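Local coordinates for multidrug resistance protein (PDB 1YC9) that forms a trimeric outer-membrane efflux channel of Vibrio cholerae that could be involved in resistance to puromycin, acriflavine and tetraphenylarsonium, at residues A[24-29]-A[142-147]; A[36-41]-A[222-227]; A[150-155]-A[421-426]. The protein carries 1 engineered substitution. All coordinates share one frame; numbering follows the deposited sequence.

Contact 1 of 3, residues A[24-29]-A[142-147]; sequences ANWWQR and MISTSI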
ATOM      1  N   ALA A  24     -25.872  -7.310  14.141  1.00 45.39           N
ATOM      2  CA  ALA A  24     -25.101  -6.068  14.231  1.00 42.98           C
ATOM      3  C   ALA A  24     -23.868  -6.299  15.099  1.00 40.76           C
ATOM      4  O   ALA A  24     -22.763  -5.958  14.686  1.00 40.04           O
ATOM      5  CB  ALA A  24     -25.920  -4.920  14.802  1.00 43.67           C
ATOM      6  N   ASN A  25     -24.087  -6.820  16.314  1.00 38.11           N
ATOM      7  CA  ASN A  25     -23.023  -7.297  17.200  1.00 36.14           C
ATOM      8  C   ASN A  25     -22.808  -8.803  17.062  1.00 33.17           C
ATOM      9  O   ASN A  25     -22.896  -9.557  18.022  1.00 32.02           O
ATOM     10  CB  ASN A  25     -23.317  -6.922  18.648  1.00 36.20           C
ATOM     11  CG  ASN A  25     -23.489  -5.417  18.839  1.00 38.59           C
ATOM     12  OD1 ASN A  25     -22.917  -4.622  18.128  1.00 39.91           O
ATOM     13  ND2 ASN A  25     -24.263  -5.038  19.832  1.00 43.84           N
ATOM     14  N   TRP A  26     -22.448  -9.208  15.853  1.00 31.58           N
ATOM     15  CA  TRP A  26     -22.401 -10.598  15.425  1.00 29.60           C
ATOM     16  C   TRP A  26     -21.446 -11.495  16.208  1.00 28.96           C
ATOM     17  O   TRP A  26     -21.605 -12.706  16.238  1.00 28.41           O
ATOM     18  CB  TRP A  26     -22.089 -10.653  13.908  1.00 30.15           C
ATOM     19  CG  TRP A  26     -20.864  -9.827  13.581  1.00 27.28           C
ATOM     20  CD1 TRP A  26     -20.840  -8.547  13.139  1.00 26.59           C
ATOM     21  CD2 TRP A  26     -19.470 -10.225  13.733  1.00 27.01           C
ATOM     22  NE1 TRP A  26     -19.536  -8.113  13.025  1.00 28.55           N
ATOM     23  CE2 TRP A  26     -18.675  -9.122  13.370  1.00 25.54           C
ATOM     24  CE3 TRP A  26     -18.829 -11.388  14.157  1.00 25.75           C
ATOM     25  CZ2 TRP A  26     -17.257  -9.154  13.407  1.00 23.66           C
ATOM     26  CZ3 TRP A  26     -17.432 -11.423  14.198  1.00 26.24           C
ATOM     27  CH2 TRP A  26     -16.664 -10.317  13.826  1.00 24.94           C
ATOM     28  N   TRP A  27     -20.422 -10.900  16.816  1.00 28.06           N
ATOM     29  CA  TRP A  27     -19.421 -11.644  17.576  1.00 26.93           C
ATOM     30  C   TRP A  27     -20.020 -12.275  18.838  1.00 26.93           C
ATOM     31  O   TRP A  27     -19.469 -13.252  19.382  1.00 26.95           O
ATOM     32  CB  TRP A  27     -18.270 -10.730  17.985  1.00 24.74           C
ATOM     33  CG  TRP A  27     -18.721  -9.461  18.650  1.00 25.50           C
ATOM     34  CD1 TRP A  27     -18.957  -9.269  19.982  1.00 23.59           C
ATOM     35  CD2 TRP A  27     -18.974  -8.210  18.012  1.00 25.28           C
ATOM     36  NE1 TRP A  27     -19.344  -7.972  20.206  1.00 24.29           N
ATOM     37  CE2 TRP A  27     -19.373  -7.303  19.010  1.00 24.98           C
ATOM     38  CE3 TRP A  27     -18.934  -7.764  16.673  1.00 22.76           C
ATOM     39  CZ2 TRP A  27     -19.718  -5.992  18.727  1.00 27.03           C
ATOM     40  CZ3 TRP A  27     -19.267  -6.452  16.398  1.00 22.23           C
ATOM     41  CH2 TRP A  27     -19.661  -5.581  17.424  1.00 25.59           C
ATOM     42  N   GLN A  28     -21.145 -11.713  19.288  1.00 28.95           N
ATOM     43  CA  GLN A  28     -21.835 -12.251  20.457  1.00 30.06           C
ATOM     44  C   GLN A  28     -22.313 -13.674  20.251  1.00 30.79           C
ATOM     45  O   GLN A  28     -22.493 -14.394  21.228  1.00 31.36           O
ATOM     46  CB  GLN A  28     -22.991 -11.323  20.907  1.00 30.85           C
ATOM     47  CG  GLN A  28     -22.523 -10.007  21.489  1.00 32.52           C
ATOM     48  CD  GLN A  28     -23.670  -9.038  21.756  1.00 34.51           C
ATOM     49  OE1 GLN A  28     -24.804  -9.266  21.328  1.00 37.97           O
ATOM     50  NE2 GLN A  28     -23.368  -7.964  22.406  1.00 34.16           N
ATOM     51  N   ARG A  29     -22.519 -14.087  19.006  1.00 31.51           N
ATOM     52  CA  ARG A  29     -22.983 -15.430  18.769  1.00 32.91           C
ATOM     53  C   ARG A  29     -21.993 -16.496  19.215  1.00 32.10           C
ATOM     54  O   ARG A  29     -22.395 -17.630  19.428  1.00 30.40           O
ATOM     55  CB  ARG A  29     -23.504 -15.609  17.334  1.00 34.37           C
ATOM     56  CG  ARG A  29     -22.589 -16.234  16.311  1.00 40.75           C
ATOM     57  CD  ARG A  29     -23.315 -16.507  14.973  1.00 46.55           C
ATOM     58  NE  ARG A  29     -23.556 -17.929  14.678  1.00 50.78           N
ATOM     59  CZ  ARG A  29     -24.756 -18.495  14.465  1.00 54.05           C
ATOM     60  NH1 ARG A  29     -24.829 -19.795  14.189  1.00 55.43           N
ATOM     61  NH2 ARG A  29     -25.888 -17.794  14.533  1.00 55.39           N
ATOM     62  N   MET A 142     -13.964  -3.766   9.781  1.00 25.40           N
ATOM     63  CA  MET A 142     -12.537  -4.059   9.707  1.00 25.44           C
ATOM     64  C   MET A 142     -11.927  -4.167  11.100  1.00 24.01           C
ATOM     65  O   MET A 142     -11.025  -4.971  11.335  1.00 22.56           O
ATOM     66  CB  MET A 142     -11.810  -2.982   8.897  1.00 25.34           C
ATOM     67  CG  MET A 142     -10.303  -3.162   8.838  1.00 31.85           C
ATOM     68  SD  MET A 142      -9.500  -1.956   7.763  0.50 34.54           S
ATOM     69  CE  MET A 142      -9.961  -0.426   8.569  0.50 32.78           C
ATOM     70  N   ILE A 143     -12.430  -3.352  12.021  1.00 24.40           N
ATOM     71  CA  ILE A 143     -12.011  -3.410  13.420  1.00 24.69           C
ATOM     72  C   ILE A 143     -12.471  -4.697  14.103  1.00 24.08           C
ATOM     73  O   ILE A 143     -11.674  -5.433  14.705  1.00 22.38           O
ATOM     74  CB  ILE A 143     -12.518  -2.165  14.190  1.00 24.95           C
ATOM     75  CG1 ILE A 143     -11.795  -0.910  13.681  1.00 27.52           C
ATOM     76  CG2 ILE A 143     -12.268  -2.271  15.675  1.00 27.27           C
ATOM     77  CD1 ILE A 143     -12.470   0.379  14.081  1.00 28.39           C
ATOM     78  N   SER A 144     -13.761  -4.992  13.996  1.00 22.53           N
ATOM     79  CA  SER A 144     -14.280  -6.123  14.728  1.00 21.83           C
ATOM     80  C   SER A 144     -13.744  -7.423  14.141  1.00 21.15           C
ATOM     81  O   SER A 144     -13.385  -8.311  14.885  1.00 21.58           O
ATOM     82  CB  SER A 144     -15.817  -6.098  14.708  1.00 22.64           C
ATOM     83  OG  SER A 144     -16.247  -6.095  13.374  1.00 21.47           O
ATOM     84  N   THR A 145     -13.670  -7.549  12.821  1.00 20.83           N
ATOM     85  CA  THR A 145     -13.195  -8.770  12.219  1.00 21.48           C
ATOM     86  C   THR A 145     -11.683  -8.927  12.446  1.00 21.41           C
ATOM     87  O   THR A 145     -11.230 -10.057  12.563  1.00 20.80           O
ATOM     88  CB  THR A 145     -13.513  -8.920  10.742  1.00 22.17           C
ATOM     89  OG1 THR A 145     -12.908  -7.864   9.973  1.00 20.95           O
ATOM     90  CG2 THR A 145     -14.978  -8.831  10.497  1.00 22.96           C
ATOM     91  N   SER A 146     -10.920  -7.828  12.480  1.00 20.95           N
ATOM     92  CA  SER A 146      -9.473  -7.955  12.706  1.00 22.24           C
ATOM     93  C   SER A 146      -9.218  -8.529  14.102  1.00 20.76           C
ATOM     94  O   SER A 146      -8.443  -9.446  14.244  1.00 18.98           O
ATOM     95  CB  SER A 146      -8.742  -6.634  12.465  1.00 22.64           C
ATOM     96  OG  SER A 146      -9.061  -5.735  13.489  1.00 30.78           O
ATOM     97  N   ILE A 147      -9.975  -8.059  15.099  1.00 20.09           N
ATOM     98  CA  ILE A 147      -9.959  -8.601  16.433  1.00 20.15           C
ATOM     99  C   ILE A 147     -10.425 -10.053  16.507  1.00 18.43           C
ATOM    100  O   ILE A 147      -9.736 -10.902  17.060  1.00 17.36           O
ATOM    101  CB  ILE A 147     -10.769  -7.689  17.424  1.00 19.82           C
ATOM    102  CG1 ILE A 147     -10.121  -6.331  17.576  1.00 21.71           C
ATOM    103  CG2 ILE A 147     -10.913  -8.387  18.768  1.00 21.35           C
ATOM    104  CD1 ILE A 147     -11.062  -5.277  18.056  1.00 19.66           C
TER
HETATM  105  O   HOH W   1     -19.073  -4.841  12.350  1.00 17.57           O
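Trp26 lays the outer edge of its indole against Ser144 on helix 117-183. Ser144 OG is 3.2 Å from Trp26 CZ2, close to the plane of the ring. Ser144 CB lies 3.6 Å from the same Trp26 CZ2. Both residues are buried, and they contribute most of the surface of the contact. The CB of Trp26 does not point at the helix. Its CG stands between the backbone N and the carbonyl carbon (chi1 52°), and the length of the indole then carries the six-membered ring to the helix. Thr145 is the next residue met. Its CG2 methyl is 3.7 Å from Trp26 CZ2, and the two side chains cross at about a right angle. Thr145 OG1 is hydrogen-bonded to Leu141 O in the preceding turn.

Trp27 reaches Ser144 from another direction, with CZ3 3.9 Å from Ser144 CB. Its benzo edge also covers part of one Trp26 face, with Trp27 CE3 3.6 Å above that plane. The Ser144 methylene therefore has both indoles for neighbours. A water bridges the polar atoms loosely. It accepts a weak bond from Trp26 NE1 at 3.4 Å and lies 3.3 Å from Ser144 OG. That hydroxyl is also hydrogen-bonded to Arg140 O within the helix.

The N-terminal segment before helix 33-44 is thus packed by its two tryptophans on helix 117-183, a long helix of the TolC-like helical barrel. Trp26 also touches Leu427 and Ile430 of helix 398-433. Trp27 packs on Asn36, Ile39 and Glu40 of helix 33-44.

Contact 2 of 3, residues A[36-41]-A[222-227]; sequences NHLIEE and ALVGQG
Glu41 and Val224 bring the two backbones closest, with their CA atoms 6.4 Å apart. Residues 36-41 are a continuous piece of helix 33-44. Residues 222-227 hold the end of helix 189-223, which closes in a Schellman motif. Val224 is the first residue to leave helical geometry. Gly225 then takes a positive phi of 81°, and its N bonds back to Ala222 O at 2.9 Å. This turn presents Val224 and Gln226 to the helix.

The apolar pair is Val224 CG1 with Leu38 CD2, 4.1 Å apart. The same Val224 CG1 methyl also rests against the carbonyl oxygen of Leu38, 3.4 Å from Leu38 O.

The polar part is one bond. Gln226 NE2 donates to Glu41 OE1 at 2.7 Å, with an N-H...O angle of 152°. Glu41 OE1 accepts with its anti lone pair, the one away from OE2. The acceptor lies slightly out of the amide plane. Carboxylate and amide planes are 48° apart, and the two extended chains cross at about a right angle.

Both oxygens of the carboxylate are engaged. OE2 forms a salt bridge with Arg230 and also takes a bond from His37 ND1, modelled so short that its length is doubtful. Partners on both oxygens should limit rotation of the carboxylate. The nearby arginine would probably favour its charged form. The neutral amide of Gln226 thus ties the turn that follows helix 189-223 to Glu41, a carboxylate whose charge Arg230 probably offsets.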
ATOM      1  N   ASN A  36     -16.302 -10.554  23.276  1.00 27.76           N
ATOM      2  CA  ASN A  36     -17.234  -9.435  23.368  1.00 28.76           C
ATOM      3  C   ASN A  36     -16.610  -8.195  23.946  1.00 28.34           C
ATOM      4  O   ASN A  36     -16.797  -7.119  23.418  1.00 28.15           O
ATOM      5  CB  ASN A  36     -18.433  -9.805  24.253  1.00 29.64           C
ATOM      6  CG  ASN A  36     -19.288 -10.853  23.638  1.00 29.50           C
ATOM      7  OD1 ASN A  36     -19.081 -11.259  22.498  1.00 28.19           O
ATOM      8  ND2 ASN A  36     -20.289 -11.305  24.395  1.00 32.92           N
ATOM      9  N   HIS A  37     -15.888  -8.348  25.050  1.00 28.80           N
ATOM     10  CA  HIS A  37     -15.281  -7.220  25.725  1.00 29.28           C
ATOM     11  C   HIS A  37     -14.162  -6.542  24.890  1.00 27.59           C
ATOM     12  O   HIS A  37     -14.075  -5.304  24.835  1.00 26.56           O
ATOM     13  CB  HIS A  37     -14.715  -7.633  27.068  1.00 30.69           C
ATOM     14  CG  HIS A  37     -14.713  -6.521  28.066  1.00 36.76           C
ATOM     15  ND1 HIS A  37     -13.684  -5.607  28.162  1.00 40.46           N
ATOM     16  CD2 HIS A  37     -15.626  -6.159  29.008  1.00 41.48           C
ATOM     17  CE1 HIS A  37     -13.959  -4.728  29.111  1.00 40.76           C
ATOM     18  NE2 HIS A  37     -15.129  -5.042  29.642  1.00 43.70           N
ATOM     19  N   LEU A  38     -13.326  -7.364  24.257  1.00 24.99           N
ATOM     20  CA  LEU A  38     -12.271  -6.872  23.368  1.00 24.72           C
ATOM     21  C   LEU A  38     -12.860  -6.050  22.228  1.00 23.12           C
ATOM     22  O   LEU A  38     -12.414  -4.943  21.983  1.00 23.81           O
ATOM     23  CB  LEU A  38     -11.465  -8.055  22.799  1.00 23.88           C
ATOM     24  CG  LEU A  38     -10.545  -8.741  23.803  1.00 24.97           C
ATOM     25  CD1 LEU A  38     -10.035 -10.068  23.279  1.00 27.46           C
ATOM     26  CD2 LEU A  38      -9.403  -7.834  24.155  1.00 27.52           C
ATOM     27  N   ILE A  39     -13.898  -6.555  21.578  1.00 22.17           N
ATOM     28  CA  ILE A  39     -14.452  -5.826  20.461  1.00 23.85           C
ATOM     29  C   ILE A  39     -15.137  -4.546  20.980  1.00 24.90           C
ATOM     30  O   ILE A  39     -14.917  -3.428  20.477  1.00 24.94           O
ATOM     31  CB  ILE A  39     -15.338  -6.726  19.631  1.00 23.11           C
ATOM     32  CG1 ILE A  39     -14.446  -7.774  18.943  1.00 24.87           C
ATOM     33  CG2 ILE A  39     -16.114  -5.926  18.627  1.00 25.42           C
ATOM     34  CD1 ILE A  39     -15.192  -8.812  18.161  1.00 25.32           C
ATOM     35  N   GLU A  40     -15.921  -4.689  22.043  1.00 25.28           N
ATOM     36  CA  GLU A  40     -16.587  -3.543  22.639  1.00 27.03           C
ATOM     37  C   GLU A  40     -15.654  -2.411  23.046  1.00 27.99           C
ATOM     38  O   GLU A  40     -15.936  -1.263  22.742  1.00 27.80           O
ATOM     39  CB  GLU A  40     -17.450  -4.009  23.795  1.00 27.50           C
ATOM     40  CG  GLU A  40     -18.632  -4.786  23.230  1.00 29.33           C
ATOM     41  CD  GLU A  40     -19.387  -5.778  24.041  0.50 34.25           C
ATOM     42  OE1 GLU A  40     -19.230  -5.726  25.274  0.50 39.57           O
ATOM     43  OE2 GLU A  40     -20.055  -6.674  23.470  0.50 38.45           O
ATOM     44  N   GLU A  41     -14.524  -2.749  23.662  1.00 29.32           N
ATOM     45  CA  GLU A  41     -13.470  -1.790  24.000  1.00 30.30           C
ATOM     46  C   GLU A  41     -12.973  -1.035  22.766  1.00 29.71           C
ATOM     47  O   GLU A  41     -12.871   0.199  22.793  1.00 30.37           O
ATOM     48  CB  GLU A  41     -12.270  -2.483  24.664  1.00 31.58           C
ATOM     49  CG  GLU A  41     -12.472  -2.925  26.099  1.00 35.69           C
ATOM     50  CD  GLU A  41     -11.363  -3.900  26.533  1.00 39.81           C
ATOM     51  OE1 GLU A  41     -10.180  -3.541  26.467  1.00 41.30           O
ATOM     52  OE2 GLU A  41     -11.664  -5.042  26.908  1.00 43.58           O
ATOM     53  N   ALA A 222      -2.930  -4.397  21.064  1.00 21.15           N
ATOM     54  CA  ALA A 222      -2.742  -3.312  20.111  1.00 21.26           C
ATOM     55  C   ALA A 222      -4.009  -3.086  19.254  1.00 21.89           C
ATOM     56  O   ALA A 222      -4.406  -1.921  18.985  1.00 22.19           O
ATOM     57  CB  ALA A 222      -1.530  -3.588  19.205  1.00 21.25           C
ATOM     58  N   LEU A 223      -4.651  -4.172  18.882  1.00 21.78           N
ATOM     59  CA  LEU A 223      -5.853  -4.112  18.027  1.00 23.46           C
ATOM     60  C   LEU A 223      -6.996  -3.401  18.714  1.00 24.33           C
ATOM     61  O   LEU A 223      -7.822  -2.806  18.005  1.00 24.42           O
ATOM     62  CB  LEU A 223      -6.327  -5.483  17.525  1.00 23.07           C
ATOM     63  CG  LEU A 223      -5.447  -6.068  16.428  1.00 23.50           C
ATOM     64  CD1 LEU A 223      -5.728  -7.542  16.229  1.00 26.39           C
ATOM     65  CD2 LEU A 223      -5.640  -5.361  15.094  1.00 26.64           C
ATOM     66  N   VAL A 224      -7.025  -3.421  20.049  1.00 24.15           N
ATOM     67  CA  VAL A 224      -8.051  -2.731  20.783  1.00 26.37           C
ATOM     68  C   VAL A 224      -7.553  -1.381  21.304  1.00 26.59           C
ATOM     69  O   VAL A 224      -8.210  -0.752  22.130  1.00 30.52           O
ATOM     70  CB  VAL A 224      -8.738  -3.615  21.866  1.00 25.85           C
ATOM     71  CG1 VAL A 224      -9.145  -4.934  21.249  1.00 27.78           C
ATOM     72  CG2 VAL A 224      -7.845  -3.859  23.050  1.00 25.43           C
ATOM     73  N   GLY A 225      -6.397  -0.936  20.824  1.00 26.58           N
ATOM     74  CA  GLY A 225      -5.914   0.386  21.096  1.00 26.94           C
ATOM     75  C   GLY A 225      -5.271   0.507  22.425  1.00 27.56           C
ATOM     76  O   GLY A 225      -5.210   1.590  23.000  1.00 28.79           O
ATOM     77  N   GLN A 226      -4.760  -0.592  22.943  1.00 27.67           N
ATOM     78  CA  GLN A 226      -4.173  -0.542  24.269  1.00 29.19           C
ATOM     79  C   GLN A 226      -2.733  -0.938  24.251  1.00 30.58           C
ATOM     80  O   GLN A 226      -2.210  -1.464  23.260  1.00 30.11           O
ATOM     81  CB  GLN A 226      -5.033  -1.314  25.292  1.00 28.23           C
ATOM     82  CG  GLN A 226      -6.364  -0.572  25.487  1.00 30.07           C
ATOM     83  CD  GLN A 226      -7.436  -1.373  26.197  1.00 34.80           C
ATOM     84  OE1 GLN A 226      -7.234  -1.785  27.332  1.00 40.03           O
ATOM     85  NE2 GLN A 226      -8.592  -1.554  25.562  1.00 37.46           N
ATOM     86  N   GLY A 227      -2.056  -0.521  25.315  1.00 33.52           N
ATOM     87  CA  GLY A 227      -0.684  -0.862  25.522  1.00 35.34           C
ATOM     88  C   GLY A 227      -0.646  -2.333  25.882  1.00 36.34           C
ATOM     89  O   GLY A 227      -1.675  -2.996  26.029  1.00 37.77           O
TER

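Contact 3 of 3, residues A[150-155]-A[421-426]; sequences AYAELA and RAFSLD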
ATOM      1  N   ALA A 150      -7.783 -12.333  14.966  1.00 19.06           N
ATOM      2  CA  ALA A 150      -6.640 -12.436  15.861  1.00 19.69           C
ATOM      3  C   ALA A 150      -6.985 -13.375  17.039  1.00 20.65           C
ATOM      4  O   ALA A 150      -6.171 -14.209  17.438  1.00 19.46           O
ATOM      5  CB  ALA A 150      -6.170 -11.085  16.296  1.00 19.87           C
ATOM      6  N   TYR A 151      -8.250 -13.327  17.463  1.00 21.22           N
ATOM      7  CA  TYR A 151      -8.775 -14.173  18.506  1.00 20.72           C
ATOM      8  C   TYR A 151      -8.868 -15.630  18.086  1.00 21.13           C
ATOM      9  O   TYR A 151      -8.523 -16.526  18.862  1.00 20.31           O
ATOM     10  CB  TYR A 151     -10.126 -13.626  18.976  1.00 22.20           C
ATOM     11  CG  TYR A 151     -10.535 -14.042  20.372  1.00 21.89           C
ATOM     12  CD1 TYR A 151      -9.952 -13.468  21.490  1.00 23.03           C
ATOM     13  CD2 TYR A 151     -11.542 -14.988  20.558  1.00 23.16           C
ATOM     14  CE1 TYR A 151     -10.332 -13.836  22.772  1.00 24.21           C
ATOM     15  CE2 TYR A 151     -11.942 -15.344  21.816  1.00 24.80           C
ATOM     16  CZ  TYR A 151     -11.337 -14.775  22.916  1.00 25.17           C
ATOM     17  OH  TYR A 151     -11.735 -15.146  24.150  1.00 27.30           O
ATOM     18  N   ALA A 152      -9.284 -15.866  16.844  1.00 21.55           N
ATOM     19  CA  ALA A 152      -9.299 -17.163  16.255  1.00 21.60           C
ATOM     20  C   ALA A 152      -7.927 -17.804  16.307  1.00 21.80           C
ATOM     21  O   ALA A 152      -7.799 -18.984  16.616  1.00 20.09           O
ATOM     22  CB  ALA A 152      -9.788 -17.125  14.823  1.00 20.71           C
ATOM     23  N   GLU A 153      -6.913 -16.998  16.009  1.00 21.66           N
ATOM     24  CA  GLU A 153      -5.568 -17.479  16.031  1.00 21.61           C
ATOM     25  C   GLU A 153      -5.137 -17.771  17.461  1.00 21.45           C
ATOM     26  O   GLU A 153      -4.476 -18.785  17.703  1.00 21.14           O
ATOM     27  CB  GLU A 153      -4.649 -16.452  15.385  1.00 22.54           C
ATOM     28  CG  GLU A 153      -3.171 -16.832  15.398  1.00 22.21           C
ATOM     29  CD  GLU A 153      -2.814 -18.117  14.685  1.00 20.90           C
ATOM     30  OE1 GLU A 153      -1.625 -18.475  14.812  1.00 21.08           O
ATOM     31  OE2 GLU A 153      -3.630 -18.844  14.047  1.00 19.81           O
ATOM     32  N   LEU A 154      -5.495 -16.892  18.391  1.00 21.02           N
ATOM     33  CA  LEU A 154      -5.197 -17.120  19.813  1.00 21.37           C
ATOM     34  C   LEU A 154      -5.774 -18.483  20.232  1.00 21.94           C
ATOM     35  O   LEU A 154      -5.105 -19.277  20.871  1.00 22.81           O
ATOM     36  CB  LEU A 154      -5.748 -16.001  20.682  1.00 21.32           C
ATOM     37  CG  LEU A 154      -5.389 -16.105  22.154  1.00 22.06           C
ATOM     38  CD1 LEU A 154      -3.868 -15.958  22.335  1.00 21.32           C
ATOM     39  CD2 LEU A 154      -6.081 -15.062  22.969  1.00 24.70           C
ATOM     40  N   ALA A 155      -7.010 -18.763  19.847  1.00 21.26           N
ATOM     41  CA  ALA A 155      -7.671 -20.026  20.216  1.00 21.84           C
ATOM     42  C   ALA A 155      -6.947 -21.231  19.627  1.00 21.82           C
ATOM     43  O   ALA A 155      -6.832 -22.301  20.299  1.00 21.23           O
ATOM     44  CB  ALA A 155      -9.119 -20.023  19.769  1.00 21.46           C
ATOM     45  N   ARG A 421     -10.220 -23.768  11.864  1.00 22.76           N
ATOM     46  CA  ARG A 421     -10.623 -23.295  10.578  1.00 22.19           C
ATOM     47  C   ARG A 421     -12.129 -23.089  10.479  1.00 23.23           C
ATOM     48  O   ARG A 421     -12.568 -22.218   9.730  1.00 22.90           O
ATOM     49  CB  ARG A 421     -10.119 -24.217   9.479  1.00 21.71           C
ATOM     50  CG  ARG A 421     -10.386 -23.778   8.068  1.00 21.71           C
ATOM     51  CD  ARG A 421      -9.634 -24.610   7.088  1.00 23.52           C
ATOM     52  NE  ARG A 421      -9.934 -24.303   5.705  1.00 23.08           N
ATOM     53  CZ  ARG A 421      -9.387 -23.264   5.063  1.00 28.49           C
ATOM     54  NH1 ARG A 421      -8.556 -22.435   5.680  1.00 30.41           N
ATOM     55  NH2 ARG A 421      -9.674 -23.054   3.796  1.00 30.00           N
ATOM     56  N   ALA A 422     -12.898 -23.889  11.199  1.00 22.76           N
ATOM     57  CA  ALA A 422     -14.371 -23.748  11.198  1.00 23.27           C
ATOM     58  C   ALA A 422     -14.763 -22.384  11.736  1.00 22.59           C
ATOM     59  O   ALA A 422     -15.621 -21.708  11.173  1.00 22.46           O
ATOM     60  CB  ALA A 422     -15.010 -24.853  11.999  1.00 24.15           C
ATOM     61  N   PHE A 423     -14.097 -21.942  12.803  1.00 22.30           N
ATOM     62  CA  PHE A 423     -14.309 -20.624  13.357  1.00 22.69           C
ATOM     63  C   PHE A 423     -13.869 -19.550  12.358  1.00 22.66           C
ATOM     64  O   PHE A 423     -14.632 -18.633  12.081  1.00 22.50           O
ATOM     65  CB  PHE A 423     -13.594 -20.501  14.683  1.00 23.01           C
ATOM     66  CG  PHE A 423     -13.778 -19.174  15.412  1.00 23.40           C
ATOM     67  CD1 PHE A 423     -14.931 -18.404  15.312  1.00 21.07           C
ATOM     68  CD2 PHE A 423     -12.754 -18.705  16.214  1.00 23.00           C
ATOM     69  CE1 PHE A 423     -15.075 -17.230  16.047  1.00 20.73           C
ATOM     70  CE2 PHE A 423     -12.863 -17.512  16.930  1.00 22.09           C
ATOM     71  CZ  PHE A 423     -14.029 -16.747  16.826  1.00 22.70           C
ATOM     72  N   SER A 424     -12.676 -19.714  11.773  1.00 21.58           N
ATOM     73  CA  SER A 424     -12.166 -18.780  10.801  1.00 21.73           C
ATOM     74  C   SER A 424     -13.071 -18.603   9.623  1.00 21.10           C
ATOM     75  O   SER A 424     -13.253 -17.467   9.162  1.00 22.49           O
ATOM     76  CB  SER A 424     -10.761 -19.196  10.348  1.00 21.51           C
ATOM     77  OG  SER A 424      -9.866 -18.982  11.453  1.00 22.66           O
ATOM     78  N   LEU A 425     -13.631 -19.700   9.140  1.00 21.51           N
ATOM     79  CA  LEU A 425     -14.570 -19.666   8.013  1.00 20.94           C
ATOM     80  C   LEU A 425     -15.878 -18.989   8.360  1.00 21.71           C
ATOM     81  O   LEU A 425     -16.511 -18.360   7.487  1.00 22.82           O
ATOM     82  CB  LEU A 425     -14.811 -21.048   7.424  1.00 22.12           C
ATOM     83  CG  LEU A 425     -13.613 -21.532   6.614  1.00 22.73           C
ATOM     84  CD1 LEU A 425     -13.845 -22.977   6.198  1.00 22.31           C
ATOM     85  CD2 LEU A 425     -13.322 -20.593   5.402  1.00 23.63           C
ATOM     86  N   ASP A 426     -16.320 -19.141   9.600  1.00 21.73           N
ATOM     87  CA  ASP A 426     -17.531 -18.458  10.015  1.00 22.06           C
ATOM     88  C   ASP A 426     -17.248 -16.972   9.986  1.00 21.26           C
ATOM     89  O   ASP A 426     -18.065 -16.169   9.541  1.00 21.36           O
ATOM     90  CB  ASP A 426     -18.007 -18.923  11.398  1.00 23.04           C
ATOM     91  CG  ASP A 426     -19.474 -18.604  11.625  1.00 24.87           C
ATOM     92  OD1 ASP A 426     -20.290 -19.067  10.803  1.00 29.17           O
ATOM     93  OD2 ASP A 426     -19.866 -17.873  12.546  1.00 27.73           O
TER
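Asp426 OD2 is gripped by two groups, Arg244 NH1 in a salt bridge and Tyr30 OH in a hydrogen bond, one helical turn from the Phe423 that packs on Ala152. The contact joins helices 117-183 and 398-433, two long helices of the TolC-like helical barrel of the outer membrane factor family. Ala152 and Ser424 mark the closest approach of the two segments, with CA atoms 6.4 Å apart. The small side chains of Ala152 and Ser424 are consistent with so close an approach.

Phe423 covers the most surface. Its CG lies opposite the backbone N (chi1 -178°), which swings the ring out toward the neighbouring helix. The CD2 and CE2 atoms of the ring rest on Ala152. CD2 of Phe423 is 3.6 Å from Ala152 CB, and CE2 of Phe423 is 3.6 Å from Ala152 CA. The methyl approaches the ring obliquely. The contact is therefore made by both the methyl and the backbone carbon of Ala152. Tyr30 meets the same ring edge-to-face, which links the apolar packing to the polar cluster round Asp426. Arg421 reaches outward and forms a salt bridge with Glu211 of the third subunit.

Between the two helices, the Ser424 hydroxyl completes the contact as a plain van der Waals neighbour. Its OG lies 3.8 Å from Ala152 CB.

Contacts 1 and 3 are buried and both use helix 117-183. Contact 2 is only partly buried, with its centre about 17 Å from that of contact 3. The chemistry follows this placing. Contacts 1 and 3 are mostly aromatic rings against small helix residues, whereas contact 2 is a charged and amide pairing beside a small apolar contact. Helix 33-44 connects the set. It supplies one side of contact 2, borders contact 1, and meets Tyr151 of contact 3 through Leu38. Leu223 also touches Ala150. Contact 2 comes near the second subunit, where Ala222 packs on His354. Contact 3 reaches the third only through Arg421. No other chain touches contact 1.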